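Local structure of periplasmic binding protein (Agrobacterium tumefaciens str. B6, 5L9G) at residues 268-271 against 272-275. The protein binds the opine mannopine as the periplasmic binding protein MotA and probably delivers it to an ABC transporter for uptake. Numbering follows the deposited sequence.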
ATOM      1  N   ARG A 268      11.851   6.570 -19.826  1.00 61.26           N
ATOM      2  CA  ARG A 268      11.573   7.990 -20.094  1.00 60.78           C
ATOM      3  C   ARG A 268      10.255   8.393 -19.435  1.00 60.17           C
ATOM      4  O   ARG A 268      10.162   9.469 -18.846  1.00 59.26           O
ATOM      5  CB  ARG A 268      11.472   8.276 -21.609  1.00 61.67           C
ATOM      6  CG  ARG A 268      12.741   8.077 -22.411  1.00 74.10           C
ATOM      7  CD  ARG A 268      12.741   8.922 -23.688  1.00 76.57           C
ATOM      8  NE  ARG A 268      11.587   8.659 -24.553  1.00 74.50           N
ATOM      9  CZ  ARG A 268      10.718   9.582 -24.960  1.00 87.93           C
ATOM     10  NH1 ARG A 268      10.853  10.847 -24.579  1.00 75.77           N
ATOM     11  NH2 ARG A 268       9.715   9.251 -25.763  1.00 76.72           N
ATOM     12  N   PHE A 269       9.242   7.521 -19.540  1.00 55.11           N
ATOM     13  CA  PHE A 269       7.895   7.732 -19.003  1.00 52.36           C
ATOM     14  C   PHE A 269       7.936   7.826 -17.470  1.00 54.23           C
ATOM     15  O   PHE A 269       7.414   8.787 -16.891  1.00 52.65           O
ATOM     16  CB  PHE A 269       6.964   6.617 -19.503  1.00 53.04           C
ATOM     17  CG  PHE A 269       5.474   6.800 -19.281  1.00 51.33           C
ATOM     18  CD1 PHE A 269       4.916   8.074 -19.163  1.00 53.26           C
ATOM     19  CD2 PHE A 269       4.619   5.706 -19.287  1.00 51.84           C
ATOM     20  CE1 PHE A 269       3.527   8.241 -19.004  1.00 51.92           C
ATOM     21  CE2 PHE A 269       3.236   5.873 -19.111  1.00 51.79           C
ATOM     22  CZ  PHE A 269       2.702   7.139 -18.969  1.00 48.79           C
ATOM     23  N   LEU A 270       8.654   6.883 -16.829  1.00 52.10           N
ATOM     24  CA  LEU A 270       8.846   6.868 -15.375  1.00 50.61           C
ATOM     25  C   LEU A 270       9.600   8.113 -14.887  1.00 54.02           C
ATOM     26  O   LEU A 270       9.202   8.686 -13.878  1.00 51.15           O
ATOM     27  CB  LEU A 270       9.545   5.575 -14.920  1.00 50.88           C
ATOM     28  CG  LEU A 270       9.881   5.455 -13.417  1.00 55.01           C
ATOM     29  CD1 LEU A 270       8.655   5.668 -12.540  1.00 53.42           C
ATOM     30  CD2 LEU A 270      10.564   4.148 -13.117  1.00 59.18           C
ATOM     31  N   LYS A 271      10.647   8.556 -15.614  1.00 54.49           N
ATOM     32  CA  LYS A 271      11.411   9.760 -15.247  1.00 55.22           C
ATOM     33  C   LYS A 271      10.466  10.977 -15.279  1.00 57.82           C
ATOM     34  O   LYS A 271      10.388  11.727 -14.300  1.00 56.18           O
ATOM     35  CB  LYS A 271      12.616   9.973 -16.195  1.00 60.00           C
ATOM     36  CG  LYS A 271      13.517  11.138 -15.793  1.00 63.53           C
ATOM     37  CD  LYS A 271      14.844  11.160 -16.572  1.00 69.16           C
ATOM     38  CE  LYS A 271      15.774  12.212 -16.020  1.00 77.30           C
ATOM     39  NZ  LYS A 271      17.204  11.893 -16.284  1.00 90.68           N
ATOM     40  N   GLU A 272       9.705  11.119 -16.374  1.00 54.72           N
ATOM     41  CA  GLU A 272       8.762  12.221 -16.536  1.00 54.24           C
ATOM     42  C   GLU A 272       7.673  12.233 -15.446  1.00 52.69           C
ATOM     43  O   GLU A 272       7.507  13.252 -14.787  1.00 51.41           O
ATOM     44  CB  GLU A 272       8.131  12.196 -17.946  1.00 56.66           C
ATOM     45  CG  GLU A 272       7.357  13.456 -18.335  1.00 62.65           C
ATOM     46  CD  GLU A 272       8.139  14.754 -18.452  1.00 72.72           C
ATOM     47  OE1 GLU A 272       9.371  14.702 -18.656  1.00 64.77           O
ATOM     48  OE2 GLU A 272       7.512  15.832 -18.375  1.00 68.91           O
ATOM     49  N   MET A 273       6.944  11.118 -15.247  1.00 48.55           N
ATOM     50  CA  MET A 273       5.842  11.060 -14.269  1.00 46.03           C
ATOM     51  C   MET A 273       6.273  11.274 -12.792  1.00 49.06           C
ATOM     52  O   MET A 273       5.420  11.600 -11.954  1.00 47.25           O
ATOM     53  CB  MET A 273       5.014   9.769 -14.412  1.00 46.82           C
ATOM     54  CG  MET A 273       5.674   8.520 -13.828  1.00 49.38           C
ATOM     55  SD  MET A 273       4.615   7.060 -13.965  1.00 51.46           S
ATOM     56  CE  MET A 273       4.626   6.804 -15.758  1.00 50.73           C
ATOM     57  N   SER A 274       7.579  11.089 -12.492  1.00 46.82           N
ATOM     58  CA  SER A 274       8.119  11.265 -11.135  1.00 45.92           C
ATOM     59  C   SER A 274       8.324  12.746 -10.782  1.00 51.88           C
ATOM     60  O   SER A 274       8.594  13.071  -9.618  1.00 51.58           O
ATOM     61  CB  SER A 274       9.438  10.511 -10.981  1.00 48.78           C
ATOM     62  OG  SER A 274       9.274   9.110 -11.119  1.00 51.13           O
ATOM     63  N   LYS A 275       8.213  13.636 -11.785  1.00 49.92           N
ATOM     64  CA  LYS A 275       8.407  15.084 -11.629  1.00 51.60           C
ATOM     65  C   LYS A 275       7.401  15.741 -10.686  1.00 53.96           C
ATOM     66  O   LYS A 275       6.254  15.309 -10.625  1.00 52.70           O
ATOM     67  CB  LYS A 275       8.432  15.794 -12.983  1.00 55.77           C
ATOM     68  CG  LYS A 275       9.729  15.564 -13.763  1.00 57.81           C
ATOM     69  CD  LYS A 275       9.674  16.246 -15.124  1.00 62.86           C
ATOM     70  CE  LYS A 275      11.020  16.249 -15.803  1.00 77.29           C
ATOM     71  NZ  LYS A 275      10.939  16.835 -17.172  1.00 80.75           N
TER
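F269 and M273, one helical turn apart, form an i to i+4 Met-aromatic pair in helix 263-273 of this periplasmic-binding-protein fold. The methyl does the touching: M273 CE sits over the middle of one face of the F269 ring, 3.4 Å from its centroid, in a CH-pi contact, and all six ring carbons lie at nearly the same distance from it. SD stands farther out above the same face, 5.2 Å from the ring centroid. The bend at chi3 (69°) turns the methyl of M273 down onto the ring. The pair is buried, with W41 of helix 30-48 and I25 of strand 23-27 against M273, so this turn packs the helix onto the sheet and its neighbouring helix.

Backbone bonding changes in quality along these residues. E272 N to R268 O and M273 N to F269 O are well-formed i to i+4 bonds, the second nearly linear (174° at the hydrogen). S274 N, by contrast, divides itself weakly between L270 O and K271 O. The serine side chain adds a bond of its own: S274 OG, lying beside its own backbone N, donates to L270 O at 2.8 Å, and the same oxygen also receives the weak bond from S274 N.

On the outer side, E272 and K275 are joined by a salt bridge, while E272 OE2 bonds Y278 OH in the following helix. K275 NZ reaches E272 OE1 at 3.0 Å from above the carboxylate plane, 36° out of it.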